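Local coordinates for phage-like element PBSX protein xkdH (Bacillus subtilis, PDB 3F3B) that is of unknown function but is encoded by the defective prophage PBSX and probably adopts a phage-type beta-barrel fold, at residues Val48-Gln58 and Tyr69-Ala80; Ser79-Lys87 and Tyr95-Ile103. All blocks are in the same frame, centred on the assembly; numbering follows the deposited sequence.

Overall arrangement
Both contacts reach one curled antiparallel sheet and follow each other along the chain, sharing Ser79 and Ala80. Contact 1 pairs the two long strands of the hairpin 48-61/66-77; contact 2 sets the connection leading from that hairpin to strand 87-90 against strand 93-97 and the loop after it. Each is partly buried. Contact 1 relies on a ladder of backbone bonds with aromatic stacks on both faces, whereas contact 2 has few strand bonds and uses a turn, a lysine ammonium and the side chain of Leu97 packed against Ile82 and Asp86. Their buried sides meet where Phe76 packs on Ile82 and Phe72 on Tyr95, while Glu54, Lys55 and Gln57 of contact 1 and Arg83 of contact 2 are exposed.

Contact 1. Residues Val48-Gln58 and Tyr69-Ala80; sequences VPCYFTEKTQQ and YHSFLVHFPLSA
Tyr51 pairs with His75 and Thr53 with Leu73 in the antiparallel hairpin formed by strands 48-61 and 66-77, part of a curled sheet. Each pair exchanges two backbone hydrogen bonds, including Leu73 N to Thr53 O at 3.0 Å. Glu54 then turns a corner and the register slips; farther on, His70 and Ser71 both face Thr56 in a classic beta bulge, with Thr56 N bound to Ser71 O.

Aromatic side chains stack across both faces. With Phe52 and Val74 on one face, the Phe52 ring lies face to face with Phe72, centroids 4.0 Å apart and planes at 20°; Val74 CG1 touches the Phe52 edge. Flat, apolar rings suit this side, where His9 and Trp90 also meet Phe52 and Tyr95 meets Phe72. On the other face, Tyr51 and His75 form an offset stack, and His75 CB sits over the Tyr51 ring, 3.5 Å from its centroid. Tyr51 CG lies between its backbone N and carbonyl carbon (chi1 72°), a rotation that lays the phenol over the imidazole.

Smaller apolar groups continue the packing: Cys50 CB fits against Val74 CG1, and the Pro49 and Pro77 rings touch through their CG atoms.

The side-chain hydrogen bonds across the hairpin are weak. Lys55 NZ makes one to Tyr69 OH, with Lys55 CD and CE close to Tyr69 CE1, and a water links Glu54 O with Ser71 OG. His75 ND1 adds a weak bond to Tyr51 O at 3.0 Å, so that this carbonyl accepts from both the backbone and the ring of one histidine.

Contact 2. Residues Ser79-Lys87 and Tyr95-Ile103; sequences SADIRVNDK and YILKLPKRI
Ile82 and Leu97 bring their methyl groups together where the connection between strands 66-77 and 87-90 runs alongside strand 93-97 of the curled antiparallel sheet. Ile82 CG2 meets Leu97 CD1 at 3.6 Å, the two side chains roughly perpendicular, while the Ile82 carbonyl O accepts a hydrogen bond of 2.8 Å from Lys101 NZ. Lys101 suits this place because its extended chain carries the ammonium across to the loop; the same lysine makes a cation-pi contact with Trp108.

Arg83 opens a type II turn ending at Asp86; its guanidinium holds Asp81 side-on, NE and NH2 each taking one carboxylate oxygen. Val84 places CG1 anti to its backbone N (chi1 169°), against the carbonyls of Leu97 and Lys98. Asn85, at the turn position with positive phi (78°), a conformation asparagine tolerates well, gives its N-H to Leu97 O at 2.8 Å. Asp86 O accepts the N-H of Leu97 (3.0 Å), its OD2 accepts the N-H of Arg83, and OD1 is hydrogen-bonded to His15 ND1 of strand 9-19. Lys87 pairs with Ile96 as a non-hydrogen-bonded antiparallel pair, its CB 3.8 Å from Ile96 CD1.

Contact 1. Residues Val48-Gln58 and Tyr69-Ala80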
loop_
_atom_site.group_PDB
_atom_site.type_symbol
_atom_site.label_atom_id
_atom_site.label_comp_id
_atom_site.label_asym_id
_atom_site.label_seq_id
_atom_site.Cartn_x
_atom_site.Cartn_y
_atom_site.Cartn_z
ATOM N N VAL A 48 4.460 -9.348 6.873
ATOM C CA VAL A 48 5.715 -8.605 6.885
ATOM C C VAL A 48 5.777 -7.665 8.088
ATOM O O VAL A 48 4.804 -6.964 8.385
ATOM C CB VAL A 48 5.873 -7.767 5.594
ATOM C CG1 VAL A 48 7.232 -7.087 5.576
ATOM C CG2 VAL A 48 5.709 -8.655 4.379
ATOM N N PRO A 49 6.926 -7.637 8.794
ATOM C CA PRO A 49 7.121 -6.785 9.966
ATOM C C PRO A 49 7.431 -5.338 9.601
ATOM O O PRO A 49 8.200 -5.064 8.673
ATOM C CB PRO A 49 8.283 -7.454 10.678
ATOM C CG PRO A 49 9.109 -7.929 9.548
ATOM C CD PRO A 49 8.097 -8.513 8.597
ATOM N N CYS A 50 6.835 -4.416 10.351
ATOM C CA CYS A 50 7.039 -2.993 10.129
ATOM C C CYS A 50 6.615 -2.216 11.375
ATOM O O CYS A 50 6.058 -2.782 12.319
ATOM C CB CYS A 50 6.193 -2.539 8.944
ATOM S SG CYS A 50 4.428 -2.854 9.191
ATOM N N TYR A 51 6.889 -0.919 11.377
ATOM C CA TYR A 51 6.490 -0.063 12.484
ATOM C C TYR A 51 6.231 1.317 11.905
ATOM O O TYR A 51 6.829 1.691 10.894
ATOM C CB TYR A 51 7.566 -0.047 13.581
ATOM C CG TYR A 51 8.838 0.703 13.272
ATOM C CD1 TYR A 51 8.918 2.081 13.464
ATOM C CD2 TYR A 51 9.980 0.030 12.847
ATOM C CE1 TYR A 51 10.104 2.771 13.249
ATOM C CE2 TYR A 51 11.176 0.713 12.628
ATOM C CZ TYR A 51 11.229 2.086 12.833
ATOM O OH TYR A 51 12.408 2.771 12.630
ATOM N N PHE A 52 5.334 2.074 12.527
ATOM C CA PHE A 52 4.995 3.387 11.992
ATOM C C PHE A 52 5.379 4.602 12.825
ATOM O O PHE A 52 5.554 4.520 14.038
ATOM C CB PHE A 52 3.485 3.488 11.737
ATOM C CG PHE A 52 2.853 2.246 11.162
ATOM C CD1 PHE A 52 3.476 1.514 10.160
ATOM C CD2 PHE A 52 1.580 1.852 11.584
ATOM C CE1 PHE A 52 2.835 0.405 9.579
ATOM C CE2 PHE A 52 0.936 0.755 11.015
ATOM C CZ PHE A 52 1.565 0.029 10.008
ATOM N N THR A 53 5.502 5.737 12.140
ATOM C CA THR A 53 5.762 7.031 12.769
ATOM C C THR A 53 4.933 8.022 11.954
ATOM O O THR A 53 4.234 7.621 11.016
ATOM C CB THR A 53 7.241 7.440 12.734
ATOM O OG1 THR A 53 7.637 7.723 11.386
ATOM C CG2 THR A 53 8.104 6.328 13.321
ATOM N N GLU A 54 5.003 9.303 12.313
ATOM C CA GLU A 54 4.233 10.352 11.633
ATOM C C GLU A 54 2.799 9.893 11.373
ATOM O O GLU A 54 2.239 10.162 10.315
ATOM C CB GLU A 54 4.873 10.735 10.295
ATOM C CG GLU A 54 6.384 10.716 10.275
ATOM C CD GLU A 54 6.962 11.415 9.056
ATOM O OE1 GLU A 54 6.355 11.374 7.956
ATOM O OE2 GLU A 54 8.049 12.003 9.201
ATOM N N LYS A 55 2.197 9.203 12.336
ATOM C CA LYS A 55 0.835 8.725 12.152
ATOM C C LYS A 55 -0.163 9.877 12.145
ATOM O O LYS A 55 -0.041 10.839 12.907
ATOM C CB LYS A 55 0.480 7.716 13.238
ATOM C CG LYS A 55 1.459 6.558 13.315
ATOM C CD LYS A 55 0.911 5.410 14.142
ATOM C CE LYS A 55 0.566 5.843 15.552
ATOM N NZ LYS A 55 0.071 4.693 16.360
ATOM N N THR A 56 -1.146 9.766 11.262
ATOM C CA THR A 56 -2.175 10.776 11.096
ATOM C C THR A 56 -3.533 10.092 11.153
ATOM O O THR A 56 -3.711 9.015 10.592
ATOM C CB THR A 56 -2.006 11.495 9.725
ATOM O OG1 THR A 56 -0.830 12.314 9.761
ATOM C CG2 THR A 56 -3.217 12.354 9.390
ATOM N N GLN A 57 -4.484 10.712 11.839
ATOM C CA GLN A 57 -5.823 10.152 11.953
ATOM C C GLN A 57 -6.784 11.109 11.277
ATOM O O GLN A 57 -6.410 12.237 10.961
ATOM C CB GLN A 57 -6.200 9.986 13.427
ATOM C CG GLN A 57 -5.367 8.950 14.163
ATOM C CD GLN A 57 -5.593 8.962 15.669
ATOM O OE1 GLN A 57 -5.095 9.843 16.381
ATOM N NE2 GLN A 57 -6.352 7.986 16.160
ATOM N N GLN A 58 -8.010 10.661 11.039
ATOM C CA GLN A 58 -9.009 11.514 10.407
ATOM C C GLN A 58 -10.405 11.034 10.777
ATOM O O GLN A 58 -10.622 9.845 11.007
ATOM C CB GLN A 58 -8.832 11.517 8.884
ATOM C CG GLN A 58 -9.672 10.501 8.128
ATOM C CD GLN A 58 -9.362 10.493 6.636
ATOM O OE1 GLN A 58 -8.345 9.947 6.203
ATOM N NE2 GLN A 58 -10.233 11.112 5.847
ATOM N N TYR A 69 -6.837 5.784 10.776
ATOM C CA TYR A 69 -5.525 6.305 10.422
ATOM C C TYR A 69 -5.606 6.730 8.964
ATOM O O TYR A 69 -6.081 5.979 8.116
ATOM C CB TYR A 69 -4.453 5.232 10.607
ATOM C CG TYR A 69 -4.112 4.982 12.055
ATOM C CD1 TYR A 69 -3.211 5.805 12.729
ATOM C CD2 TYR A 69 -4.718 3.948 12.764
ATOM C CE1 TYR A 69 -2.920 5.606 14.076
ATOM C CE2 TYR A 69 -4.437 3.739 14.110
ATOM C CZ TYR A 69 -3.539 4.571 14.759
ATOM O OH TYR A 69 -3.267 4.372 16.091
ATOM N N HIS A 70 -5.172 7.948 8.676
ATOM C CA HIS A 70 -5.211 8.445 7.313
ATOM C C HIS A 70 -3.924 8.072 6.596
ATOM O O HIS A 70 -3.932 7.707 5.420
ATOM C CB HIS A 70 -5.394 9.965 7.313
ATOM C CG HIS A 70 -5.259 10.589 5.959
ATOM N ND1 HIS A 70 -6.097 10.277 4.910
ATOM C CD2 HIS A 70 -4.375 11.494 5.481
ATOM C CE1 HIS A 70 -5.734 10.964 3.843
ATOM N NE2 HIS A 70 -4.691 11.710 4.162
ATOM N N SER A 71 -2.814 8.156 7.312
ATOM C CA SER A 71 -1.535 7.822 6.723
ATOM C C SER A 71 -0.462 7.697 7.796
ATOM O O SER A 71 -0.666 8.075 8.951
ATOM C CB SER A 71 -1.126 8.907 5.732
ATOM O OG SER A 71 -0.770 10.101 6.411
ATOM N N PHE A 72 0.679 7.152 7.405
ATOM C CA PHE A 72 1.799 6.996 8.307
ATOM C C PHE A 72 3.029 6.633 7.520
ATOM O O PHE A 72 2.947 6.119 6.405
ATOM C CB PHE A 72 1.544 5.912 9.364
ATOM C CG PHE A 72 0.699 4.765 8.886
ATOM C CD1 PHE A 72 -0.676 4.752 9.121
ATOM C CD2 PHE A 72 1.272 3.688 8.221
ATOM C CE1 PHE A 72 -1.465 3.682 8.702
ATOM C CE2 PHE A 72 0.490 2.612 7.796
ATOM C CZ PHE A 72 -0.880 2.612 8.038
ATOM N N LEU A 73 4.178 6.932 8.097
ATOM C CA LEU A 73 5.429 6.609 7.465
ATOM C C LEU A 73 5.737 5.187 7.911
ATOM O O LEU A 73 5.944 4.934 9.106
ATOM C CB LEU A 73 6.514 7.571 7.944
ATOM C CG LEU A 73 7.918 7.311 7.416
ATOM C CD1 LEU A 73 7.916 7.432 5.911
ATOM C CD2 LEU A 73 8.890 8.307 8.039
ATOM N N VAL A 74 5.746 4.254 6.963
ATOM C CA VAL A 74 6.030 2.865 7.286
ATOM C C VAL A 74 7.517 2.563 7.211
ATOM O O VAL A 74 8.191 3.011 6.291
ATOM C CB VAL A 74 5.321 1.894 6.327
ATOM C CG1 VAL A 74 5.463 0.481 6.860
ATOM C CG2 VAL A 74 3.848 2.269 6.177
ATOM N N HIS A 75 8.021 1.805 8.181
ATOM C CA HIS A 75 9.426 1.408 8.218
ATOM C C HIS A 75 9.448 -0.104 8.015
ATOM O O HIS A 75 8.842 -0.841 8.791
ATOM C CB HIS A 75 10.046 1.759 9.566
ATOM C CG HIS A 75 9.941 3.208 9.917
ATOM N ND1 HIS A 75 8.731 3.854 10.046
ATOM C CD2 HIS A 75 10.893 4.137 10.172
ATOM C CE1 HIS A 75 8.942 5.119 10.368
ATOM N NE2 HIS A 75 10.245 5.315 10.451
ATOM N N PHE A 76 10.142 -0.547 6.968
ATOM C CA PHE A 76 10.237 -1.957 6.601
ATOM C C PHE A 76 11.668 -2.452 6.642
ATOM O O PHE A 76 12.614 -1.671 6.504
ATOM C CB PHE A 76 9.780 -2.171 5.163
ATOM C CG PHE A 76 8.312 -2.000 4.932
ATOM C CD1 PHE A 76 7.416 -2.981 5.326
ATOM C CD2 PHE A 76 7.838 -0.909 4.204
ATOM C CE1 PHE A 76 6.081 -2.887 4.988
ATOM C CE2 PHE A 76 6.498 -0.809 3.860
ATOM C CZ PHE A 76 5.620 -1.800 4.252
ATOM N N PRO A 77 11.847 -3.774 6.795
ATOM C CA PRO A 77 13.194 -4.347 6.830
ATOM C C PRO A 77 13.738 -4.147 5.425
ATOM O O PRO A 77 12.975 -4.149 4.463
ATOM C CB PRO A 77 12.944 -5.824 7.123
ATOM C CG PRO A 77 11.601 -5.846 7.786
ATOM C CD PRO A 77 10.830 -4.819 7.000
ATOM N N LEU A 78 15.047 -3.986 5.305
ATOM C CA LEU A 78 15.671 -3.775 4.006
ATOM C C LEU A 78 15.475 -4.976 3.070
ATOM O O LEU A 78 15.394 -4.819 1.851
ATOM C CB LEU A 78 17.166 -3.491 4.192
ATOM C CG LEU A 78 17.783 -2.532 3.173
ATOM C CD1 LEU A 78 17.098 -1.178 3.279
ATOM C CD2 LEU A 78 19.267 -2.388 3.442
ATOM N N SER A 79 15.389 -6.170 3.645
ATOM C CA SER A 79 15.201 -7.387 2.865
ATOM C C SER A 79 13.828 -7.451 2.202
ATOM O O SER A 79 13.605 -8.257 1.297
ATOM C CB SER A 79 15.383 -8.614 3.760
ATOM O OG SER A 79 14.412 -8.617 4.797
ATOM N N ALA A 80 12.907 -6.611 2.655
ATOM C CA ALA A 80 11.559 -6.589 2.093
ATOM C C ALA A 80 11.498 -5.952 0.696
ATOM O O ALA A 80 12.227 -5.009 0.404
ATOM C CB ALA A 80 10.622 -5.852 3.043
HETATM O O HOH W 1 1.748 10.356 7.274
#

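Contact 2. Residues Ser79-Lys87 and Tyr95-Ile103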
loop_
_atom_site.group_PDB
_atom_site.type_symbol
_atom_site.label_atom_id
_atom_site.label_comp_id
_atom_site.label_asym_id
_atom_site.label_seq_id
_atom_site.Cartn_x
_atom_site.Cartn_y
_atom_site.Cartn_z
ATOM N N SER A 79 15.389 -6.170 3.645
ATOM C CA SER A 79 15.201 -7.387 2.865
ATOM C C SER A 79 13.828 -7.451 2.202
ATOM O O SER A 79 13.605 -8.257 1.297
ATOM C CB SER A 79 15.383 -8.614 3.760
ATOM O OG SER A 79 14.412 -8.617 4.797
ATOM N N ALA A 80 12.907 -6.611 2.655
ATOM C CA ALA A 80 11.559 -6.589 2.093
ATOM C C ALA A 80 11.498 -5.952 0.696
ATOM O O ALA A 80 12.227 -5.009 0.404
ATOM C CB ALA A 80 10.622 -5.852 3.043
ATOM N N ASP A 81 10.616 -6.480 -0.154
ATOM C CA ASP A 81 10.416 -5.982 -1.524
ATOM C C ASP A 81 9.340 -4.897 -1.458
ATOM O O ASP A 81 8.145 -5.198 -1.446
ATOM C CB ASP A 81 9.939 -7.123 -2.429
ATOM C CG ASP A 81 9.880 -6.736 -3.907
ATOM O OD1 ASP A 81 9.471 -5.603 -4.243
ATOM O OD2 ASP A 81 10.227 -7.590 -4.751
ATOM N N ILE A 82 9.768 -3.641 -1.412
ATOM C CA ILE A 82 8.844 -2.513 -1.322
ATOM C C ILE A 82 8.804 -1.740 -2.630
ATOM O O ILE A 82 9.844 -1.363 -3.166
ATOM C CB ILE A 82 9.268 -1.543 -0.198
ATOM C CG1 ILE A 82 9.436 -2.306 1.127
ATOM C CG2 ILE A 82 8.258 -0.420 -0.078
ATOM C CD1 ILE A 82 8.203 -3.038 1.605
ATOM N N ARG A 83 7.599 -1.507 -3.137
ATOM C CA ARG A 83 7.413 -0.779 -4.390
ATOM C C ARG A 83 6.313 0.256 -4.213
ATOM O O ARG A 83 5.356 0.025 -3.491
ATOM C CB ARG A 83 7.010 -1.742 -5.507
ATOM C CG ARG A 83 7.934 -2.921 -5.679
ATOM C CD ARG A 83 7.365 -3.909 -6.684
ATOM N NE ARG A 83 8.050 -5.194 -6.602
ATOM C CZ ARG A 83 7.725 -6.266 -7.315
ATOM N NH1 ARG A 83 6.718 -6.214 -8.177
ATOM N NH2 ARG A 83 8.396 -7.400 -7.151
ATOM N N VAL A 84 6.438 1.402 -4.866
ATOM C CA VAL A 84 5.397 2.405 -4.726
ATOM C C VAL A 84 4.141 1.893 -5.433
ATOM O O VAL A 84 4.218 1.125 -6.396
ATOM C CB VAL A 84 5.840 3.777 -5.289
ATOM C CG1 VAL A 84 4.659 4.717 -5.379
ATOM C CG2 VAL A 84 6.895 4.383 -4.370
ATOM N N ASN A 85 2.991 2.313 -4.918
ATOM C CA ASN A 85 1.696 1.905 -5.431
ATOM C C ASN A 85 1.392 0.508 -4.920
ATOM O O ASN A 85 0.435 -0.133 -5.355
ATOM C CB ASN A 85 1.664 1.957 -6.957
ATOM C CG ASN A 85 1.768 3.370 -7.482
ATOM O OD1 ASN A 85 0.991 4.243 -7.102
ATOM N ND2 ASN A 85 2.737 3.607 -8.359
ATOM N N ASP A 86 2.221 0.032 -3.996
ATOM C CA ASP A 86 1.992 -1.268 -3.387
ATOM C C ASP A 86 0.745 -1.105 -2.544
ATOM O O ASP A 86 0.478 -0.007 -2.045
ATOM C CB ASP A 86 3.110 -1.643 -2.415
ATOM C CG ASP A 86 4.207 -2.428 -3.058
ATOM O OD1 ASP A 86 4.071 -2.768 -4.257
ATOM O OD2 ASP A 86 5.202 -2.703 -2.351
ATOM N N LYS A 87 -0.013 -2.181 -2.377
ATOM C CA LYS A 87 -1.185 -2.132 -1.514
ATOM C C LYS A 87 -0.817 -2.954 -0.288
ATOM O O LYS A 87 -0.408 -4.110 -0.415
ATOM C CB LYS A 87 -2.415 -2.754 -2.179
ATOM C CG LYS A 87 -3.606 -2.899 -1.221
ATOM C CD LYS A 87 -4.885 -3.348 -1.923
ATOM C CE LYS A 87 -4.765 -4.756 -2.487
ATOM N NZ LYS A 87 -6.019 -5.176 -3.159
ATOM N N TYR A 95 -4.049 0.185 2.346
ATOM C CA TYR A 95 -3.189 1.362 2.297
ATOM C C TYR A 95 -2.369 1.273 1.019
ATOM O O TYR A 95 -2.034 0.175 0.560
ATOM C CB TYR A 95 -2.247 1.396 3.505
ATOM C CG TYR A 95 -2.966 1.546 4.816
ATOM C CD1 TYR A 95 -3.375 2.799 5.267
ATOM C CD2 TYR A 95 -3.304 0.431 5.577
ATOM C CE1 TYR A 95 -4.109 2.938 6.438
ATOM C CE2 TYR A 95 -4.043 0.557 6.754
ATOM C CZ TYR A 95 -4.444 1.814 7.177
ATOM O OH TYR A 95 -5.198 1.947 8.323
ATOM N N ILE A 96 -2.068 2.424 0.433
ATOM C CA ILE A 96 -1.262 2.453 -0.775
ATOM C C ILE A 96 0.001 3.234 -0.473
ATOM O O ILE A 96 -0.061 4.272 0.178
ATOM C CB ILE A 96 -1.993 3.152 -1.938
ATOM C CG1 ILE A 96 -3.356 2.498 -2.163
ATOM C CG2 ILE A 96 -1.150 3.051 -3.214
ATOM C CD1 ILE A 96 -3.276 0.991 -2.370
ATOM N N LEU A 97 1.145 2.727 -0.923
ATOM C CA LEU A 97 2.408 3.432 -0.714
ATOM C C LEU A 97 2.440 4.557 -1.752
ATOM O O LEU A 97 2.457 4.303 -2.949
ATOM C CB LEU A 97 3.583 2.468 -0.891
ATOM C CG LEU A 97 3.426 1.193 -0.050
ATOM C CD1 LEU A 97 4.723 0.407 -0.069
ATOM C CD2 LEU A 97 3.045 1.543 1.388
ATOM N N LYS A 98 2.444 5.803 -1.289
ATOM C CA LYS A 98 2.401 6.938 -2.204
ATOM C C LYS A 98 3.721 7.594 -2.543
ATOM O O LYS A 98 4.335 7.282 -3.563
ATOM C CB LYS A 98 1.443 8.005 -1.666
ATOM C CG LYS A 98 0.096 7.445 -1.208
ATOM C CD LYS A 98 -0.581 6.597 -2.281
ATOM C CE LYS A 98 -1.073 7.434 -3.454
ATOM N NZ LYS A 98 -1.780 6.600 -4.469
ATOM N N LEU A 99 4.142 8.532 -1.705
ATOM C CA LEU A 99 5.392 9.237 -1.950
ATOM C C LEU A 99 6.521 8.233 -2.149
ATOM O O LEU A 99 6.369 7.048 -1.829
ATOM C CB LEU A 99 5.707 10.179 -0.782
ATOM C CG LEU A 99 4.743 11.357 -0.592
ATOM C CD1 LEU A 99 4.529 12.050 -1.941
ATOM C CD2 LEU A 99 3.413 10.874 -0.034
ATOM N N PRO A 100 7.661 8.689 -2.696
ATOM C CA PRO A 100 8.828 7.838 -2.944
ATOM C C PRO A 100 9.320 7.203 -1.656
ATOM O O PRO A 100 9.093 7.742 -0.570
ATOM C CB PRO A 100 9.851 8.815 -3.512
ATOM C CG PRO A 100 9.006 9.809 -4.207
ATOM C CD PRO A 100 7.897 10.044 -3.214
ATOM N N LYS A 101 9.983 6.057 -1.779
ATOM C CA LYS A 101 10.528 5.376 -0.618
ATOM C C LYS A 101 12.001 5.745 -0.522
ATOM O O LYS A 101 12.553 6.356 -1.434
ATOM C CB LYS A 101 10.392 3.857 -0.757
ATOM C CG LYS A 101 11.241 3.248 -1.853
ATOM C CD LYS A 101 11.272 1.730 -1.761
ATOM C CE LYS A 101 12.175 1.136 -2.849
ATOM N NZ LYS A 101 12.413 -0.331 -2.677
ATOM N N ARG A 102 12.639 5.382 0.582
ATOM C CA ARG A 102 14.055 5.680 0.756
ATOM C C ARG A 102 14.647 4.891 1.906
ATOM O O ARG A 102 13.921 4.325 2.722
ATOM C CB ARG A 102 14.271 7.180 0.980
ATOM C CG ARG A 102 13.725 7.742 2.278
ATOM C CD ARG A 102 13.525 9.253 2.134
ATOM N NE ARG A 102 13.261 9.931 3.401
ATOM C CZ ARG A 102 14.204 10.320 4.253
ATOM N NH1 ARG A 102 15.485 10.101 3.975
ATOM N NH2 ARG A 102 13.866 10.934 5.381
ATOM N N ILE A 103 15.973 4.853 1.951
ATOM C CA ILE A 103 16.695 4.125 2.980
ATOM C C ILE A 103 17.231 5.034 4.081
ATOM O O ILE A 103 17.907 6.029 3.818
ATOM C CB ILE A 103 17.870 3.357 2.366
ATOM C CG1 ILE A 103 17.344 2.384 1.314
ATOM C CG2 ILE A 103 18.640 2.621 3.443
ATOM C CD1 ILE A 103 18.418 1.808 0.431
#